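Local coordinates for protein putative methyltransferase (PDB 3LL7) that probably transfers a methyl group from S-adenosylmethionine to a substrate that is not established, at residues D217-L222 and E254-H259; L228-A233 and L301-A306. All blocks are in the same frame, centred on the assembly; numbering follows the deposited sequence.

Contact 1. Residues D217-L222 and E254-H259; sequences DTLQSL and EKVPIH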
loop_
_atom_site.group_PDB
_atom_site.type_symbol
_atom_site.label_atom_id
_atom_site.label_comp_id
_atom_site.label_asym_id
_atom_site.label_seq_id
_atom_site.Cartn_x
_atom_site.Cartn_y
_atom_site.Cartn_z
ATOM N N ASP A 217 -8.996 1.093 -16.035
ATOM C CA ASP A 217 -9.931 2.210 -15.847
ATOM C C ASP A 217 -9.171 3.498 -15.543
ATOM O O ASP A 217 -9.447 4.542 -16.139
ATOM C CB ASP A 217 -10.926 1.927 -14.714
ATOM C CG ASP A 217 -11.982 3.040 -14.552
ATOM O OD1 ASP A 217 -12.854 3.159 -15.440
ATOM O OD2 ASP A 217 -11.954 3.781 -13.539
ATOM N N THR A 218 -8.211 3.419 -14.620
ATOM C CA THR A 218 -7.375 4.559 -14.299
ATOM C C THR A 218 -6.651 5.100 -15.528
ATOM O O THR A 218 -6.683 6.306 -15.777
ATOM C CB THR A 218 -6.331 4.231 -13.205
ATOM O OG1 THR A 218 -6.999 3.789 -12.018
ATOM C CG2 THR A 218 -5.461 5.461 -12.874
ATOM N N LEU A 219 -5.981 4.212 -16.268
ATOM C CA LEU A 219 -5.164 4.618 -17.415
ATOM C C LEU A 219 -6.008 5.161 -18.570
ATOM O O LEU A 219 -5.537 6.002 -19.338
ATOM C CB LEU A 219 -4.241 3.478 -17.886
ATOM C CG LEU A 219 -3.071 3.101 -16.956
ATOM C CD1 LEU A 219 -2.303 1.896 -17.494
ATOM C CD2 LEU A 219 -2.109 4.275 -16.720
ATOM N N GLN A 220 -7.245 4.679 -18.690
ATOM C CA GLN A 220 -8.176 5.191 -19.702
ATOM C C GLN A 220 -8.787 6.536 -19.307
ATOM O O GLN A 220 -9.172 7.311 -20.174
ATOM C CB GLN A 220 -9.294 4.182 -19.991
ATOM C CG GLN A 220 -8.848 2.939 -20.745
ATOM C CD GLN A 220 -10.023 2.102 -21.230
ATOM O OE1 GLN A 220 -10.821 1.607 -20.432
ATOM N NE2 GLN A 220 -10.132 1.940 -22.544
ATOM N N SER A 221 -8.866 6.814 -18.006
ATOM C CA SER A 221 -9.619 7.990 -17.513
ATOM C C SER A 221 -8.800 9.233 -17.214
ATOM O O SER A 221 -9.328 10.342 -17.216
ATOM C CB SER A 221 -10.424 7.645 -16.264
ATOM O OG SER A 221 -11.197 6.483 -16.464
ATOM N N LEU A 222 -7.528 9.049 -16.905
ATOM C CA LEU A 222 -6.695 10.166 -16.501
ATOM C C LEU A 222 -5.841 10.609 -17.673
ATOM O O LEU A 222 -5.293 9.777 -18.399
ATOM C CB LEU A 222 -5.820 9.775 -15.302
ATOM C CG LEU A 222 -6.546 9.543 -13.973
ATOM C CD1 LEU A 222 -5.564 9.159 -12.876
ATOM C CD2 LEU A 222 -7.363 10.775 -13.549
ATOM N N GLU A 254 -1.799 2.348 -23.206
ATOM C CA GLU A 254 -1.177 1.030 -23.333
ATOM C C GLU A 254 0.342 1.089 -23.230
ATOM O O GLU A 254 0.976 0.071 -23.025
ATOM C CB GLU A 254 -1.580 0.365 -24.655
ATOM C CG GLU A 254 -0.924 0.980 -25.890
ATOM C CD GLU A 254 -1.711 2.135 -26.559
ATOM O OE1 GLU A 254 -2.655 2.715 -25.952
ATOM O OE2 GLU A 254 -1.363 2.461 -27.722
ATOM N N LYS A 255 0.905 2.284 -23.373
ATOM C CA LYS A 255 2.348 2.503 -23.280
ATOM C C LYS A 255 2.802 3.120 -21.959
ATOM O O LYS A 255 4.001 3.295 -21.743
ATOM C CB LYS A 255 2.821 3.400 -24.422
ATOM C CG LYS A 255 2.780 2.719 -25.760
ATOM C CD LYS A 255 3.353 3.639 -26.829
ATOM C CE LYS A 255 3.131 3.081 -28.217
ATOM N NZ LYS A 255 4.060 1.960 -28.505
ATOM N N VAL A 256 1.867 3.448 -21.076
ATOM C CA VAL A 256 2.272 3.965 -19.761
ATOM C C VAL A 256 3.065 2.910 -18.973
ATOM O O VAL A 256 2.580 1.787 -18.796
ATOM C CB VAL A 256 1.070 4.455 -18.948
ATOM C CG1 VAL A 256 1.481 4.781 -17.489
ATOM C CG2 VAL A 256 0.476 5.726 -19.632
ATOM N N PRO A 257 4.281 3.265 -18.493
ATOM C CA PRO A 257 5.057 2.343 -17.656
ATOM C C PRO A 257 4.357 2.023 -16.328
ATOM O O PRO A 257 4.033 2.933 -15.560
ATOM C CB PRO A 257 6.348 3.126 -17.359
ATOM C CG PRO A 257 6.453 4.136 -18.470
ATOM C CD PRO A 257 5.039 4.492 -18.804
ATOM N N ILE A 258 4.143 0.736 -16.079
ATOM C CA ILE A 258 3.581 0.232 -14.831
ATOM C C ILE A 258 4.709 -0.380 -14.023
ATOM O O ILE A 258 5.415 -1.288 -14.510
ATOM C CB ILE A 258 2.486 -0.815 -15.101
ATOM C CG1 ILE A 258 1.375 -0.193 -15.989
ATOM C CG2 ILE A 258 1.880 -1.335 -13.808
ATOM C CD1 ILE A 258 0.473 -1.239 -16.630
ATOM N N HIS A 259 4.858 0.090 -12.781
ATOM C CA HIS A 259 5.859 -0.448 -11.866
ATOM C C HIS A 259 5.189 -1.317 -10.811
ATOM O O HIS A 259 4.327 -0.822 -10.052
ATOM C CB HIS A 259 6.555 0.689 -11.109
ATOM C CG HIS A 259 7.388 1.584 -11.966
ATOM N ND1 HIS A 259 6.927 2.166 -13.129
ATOM C CD2 HIS A 259 8.663 2.007 -11.809
ATOM C CE1 HIS A 259 7.887 2.914 -13.650
ATOM N NE2 HIS A 259 8.946 2.834 -12.865
#

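Contact 2. Residues L228-A233 and L301-A306; sequences LHVVAA and LLKAGA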
loop_
_atom_site.group_PDB
_atom_site.type_symbol
_atom_site.label_atom_id
_atom_site.label_comp_id
_atom_site.label_asym_id
_atom_site.label_seq_id
_atom_site.Cartn_x
_atom_site.Cartn_y
_atom_site.Cartn_z
ATOM N N LEU A 228 2.577 4.556 -13.515
ATOM C CA LEU A 228 1.656 4.069 -12.492
ATOM C C LEU A 228 2.408 3.001 -11.683
ATOM O O LEU A 228 3.010 2.096 -12.251
ATOM C CB LEU A 228 0.381 3.505 -13.165
ATOM C CG LEU A 228 -0.773 3.064 -12.256
ATOM C CD1 LEU A 228 -2.109 3.084 -12.965
ATOM C CD2 LEU A 228 -0.493 1.621 -11.672
ATOM N N HIS A 229 2.401 3.124 -10.361
ATOM C CA HIS A 229 3.134 2.185 -9.521
ATOM C C HIS A 229 2.125 1.382 -8.703
ATOM O O HIS A 229 1.217 1.975 -8.085
ATOM C CB HIS A 229 4.050 2.938 -8.555
ATOM C CG HIS A 229 5.223 3.595 -9.221
ATOM N ND1 HIS A 229 6.501 3.498 -8.723
ATOM C CD2 HIS A 229 5.310 4.350 -10.342
ATOM C CE1 HIS A 229 7.329 4.164 -9.508
ATOM N NE2 HIS A 229 6.630 4.688 -10.501
ATOM N N VAL A 230 2.286 0.059 -8.683
ATOM C CA VAL A 230 1.452 -0.795 -7.837
ATOM C C VAL A 230 2.320 -1.189 -6.663
ATOM O O VAL A 230 3.369 -1.848 -6.850
ATOM C CB VAL A 230 0.966 -2.064 -8.588
ATOM C CG1 VAL A 230 0.141 -2.961 -7.645
ATOM C CG2 VAL A 230 0.179 -1.653 -9.830
ATOM N N VAL A 231 1.977 -0.688 -5.480
ATOM C CA VAL A 231 2.923 -0.808 -4.347
ATOM C C VAL A 231 2.402 -1.758 -3.269
ATOM O O VAL A 231 1.369 -1.478 -2.625
ATOM C CB VAL A 231 3.219 0.590 -3.728
ATOM C CG1 VAL A 231 4.232 0.484 -2.581
ATOM C CG2 VAL A 231 3.726 1.578 -4.821
ATOM N N ALA A 232 3.112 -2.863 -3.066
ATOM C CA ALA A 232 2.781 -3.785 -1.985
ATOM C C ALA A 232 3.771 -3.632 -0.814
ATOM O O ALA A 232 4.944 -3.284 -1.030
ATOM C CB ALA A 232 2.774 -5.215 -2.483
ATOM N N ALA A 233 3.260 -3.859 0.395
ATOM C CA ALA A 233 4.025 -3.907 1.664
ATOM C C ALA A 233 3.306 -4.878 2.596
ATOM O O ALA A 233 2.074 -4.991 2.559
ATOM C CB ALA A 233 4.110 -2.525 2.298
ATOM N N LEU A 301 2.533 -7.806 -8.488
ATOM C CA LEU A 301 2.557 -8.333 -9.862
ATOM C C LEU A 301 1.173 -8.769 -10.339
ATOM O O LEU A 301 0.773 -8.477 -11.448
ATOM C CB LEU A 301 3.513 -9.501 -10.016
ATOM C CG LEU A 301 4.930 -9.008 -10.305
ATOM C CD1 LEU A 301 5.866 -10.137 -10.138
ATOM C CD2 LEU A 301 5.053 -8.418 -11.749
ATOM N N LEU A 302 0.471 -9.499 -9.468
ATOM C CA LEU A 302 -0.886 -9.945 -9.755
ATOM C C LEU A 302 -1.842 -8.781 -10.026
ATOM O O LEU A 302 -2.587 -8.806 -11.002
ATOM C CB LEU A 302 -1.407 -10.816 -8.594
ATOM C CG LEU A 302 -0.739 -12.188 -8.442
ATOM C CD1 LEU A 302 -1.198 -12.854 -7.117
ATOM C CD2 LEU A 302 -1.019 -13.078 -9.630
ATOM N N LYS A 303 -1.816 -7.771 -9.163
ATOM C CA LYS A 303 -2.691 -6.617 -9.325
ATOM C C LYS A 303 -2.349 -5.836 -10.608
ATOM O O LYS A 303 -3.252 -5.329 -11.272
ATOM C CB LYS A 303 -2.568 -5.693 -8.107
ATOM C CG LYS A 303 -3.308 -4.351 -8.268
ATOM C CD LYS A 303 -4.841 -4.506 -8.340
ATOM C CE LYS A 303 -5.508 -3.175 -8.605
ATOM N NZ LYS A 303 -7.008 -3.293 -8.636
ATOM N N ALA A 304 -1.049 -5.715 -10.923
ATOM C CA ALA A 304 -0.589 -4.965 -12.122
ATOM C C ALA A 304 -0.977 -5.680 -13.408
ATOM O O ALA A 304 -1.095 -5.058 -14.447
ATOM C CB ALA A 304 0.952 -4.772 -12.075
ATOM N N GLY A 305 -1.137 -6.996 -13.310
ATOM C CA GLY A 305 -1.545 -7.847 -14.423
ATOM C C GLY A 305 -0.437 -8.287 -15.363
ATOM O O GLY A 305 -0.720 -8.573 -16.540
ATOM N N ALA A 306 0.793 -8.382 -14.862
ATOM C CA ALA A 306 1.944 -8.803 -15.672
ATOM C C ALA A 306 2.016 -10.345 -15.787
ATOM O O ALA A 306 3.091 -10.926 -15.647
ATOM C CB ALA A 306 3.270 -8.274 -15.038
#

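Contact 1. Residues D217-L222 and E254-H259
Leu-219 reaches out of the helix 215-221 to meet Val-256 and Ile-258, two residues apart on the chain that leads into strand 258-263. Its CB is directed at the other segment, CG lies anti to the carbonyl carbon (chi1 -70°), and from this branch point CD2 goes to Val-256 and CD1 to Ile-258. CD2 does most of the touching: it comes 3.7 Å from Val-256 CG1 and 3.9 Å from Val-256 CB, the two side chains crossing at a slant. CD1 turns to the strand, where Ile-258 CD1 lies 4.3 Å away, a looser approach made by the far end of the isoleucine. Leucine is long enough to reach from the helix, the nearest CA atoms, Leu-219 CA and Val-256 CA, being 7.8 Å apart; the beta-branched valine and isoleucine suit the extended chain they sit on. Val-225 touches both Leu-219 and Val-256, while Phe-274 and Met-276 pack on Ile-258. All three touching residues are buried and meet through methyl and methine carbons, which implies that shape and exclusion of water, rather than any directional bond, hold this helix against the loop and strand of 254-259.

Contact 2. Residues L228-A233 and L301-A306
Val-230 points from strand 225-233 at the last turn of helix 299-304, and one methyl goes to each of two successive residues there. The purely apolar part of the contact is made with Ala-304: Val-230 CG2 lies 3.9 Å from Ala-304 CB and 4.1 Å from Ala-304 CA. Alanine suits this place because its single methyl lets the helix come close, with 6.3 Å between Val-230 CA and Ala-304 CA.

The second part is aliphatic packing against a charged residue. Val-230 CG1, set anti to its own nitrogen (chi1 178°), lies 3.8 Å from Lys-303 CG and 3.9 Å from Lys-303 CB, the two side chains crossing at about a right angle. The lysine chain bends at chi2 (66°) and carries its ammonium group away from the strand, where NZ hydrogen-bonds to the carbonyl oxygens of Pro-211 and Ile-213. Lysine thus serves both settings, with methylenes over the valine and its polar end among backbone acceptors.

Within the helix segment, Gly-305 N donates to Leu-301 O at 3.1 Å. Gly-305 leaves the helix with positive phi (83°), a conformation that glycine adopts readily. Leu-215, of helix 215-221, touches both Val-230 and Lys-303, and Ile-258 and Phe-274 touch Ala-304. This is helix-on-sheet packing, in which a helix from the ferredoxin-like region lies against a strand of the large mixed sheet.

Overall arrangement
From the N terminus, the chain runs through helix 215-221 and a short connection into strand 225-233, so the first segments of both contacts follow one another. Contact 1 then closes a loop of 31 residues, which includes strands 225-233 and 236-244, when the chain reaches 254-259. Contact 2 closes a longer one of 67 residues at 301-306. Because 254-259 falls inside that second loop while 217-222 precedes it, the two loops cross rather than nest. Strands 225-233 and 258-263 are parallel neighbours, and His-259 bridges the contacts through its backbone partners Leu-228 and Val-230 and its ring stacked on His-229. Contact 1 and contact 2 thus set helices 215-221 and 299-304 against neighbouring parts of the same sheet.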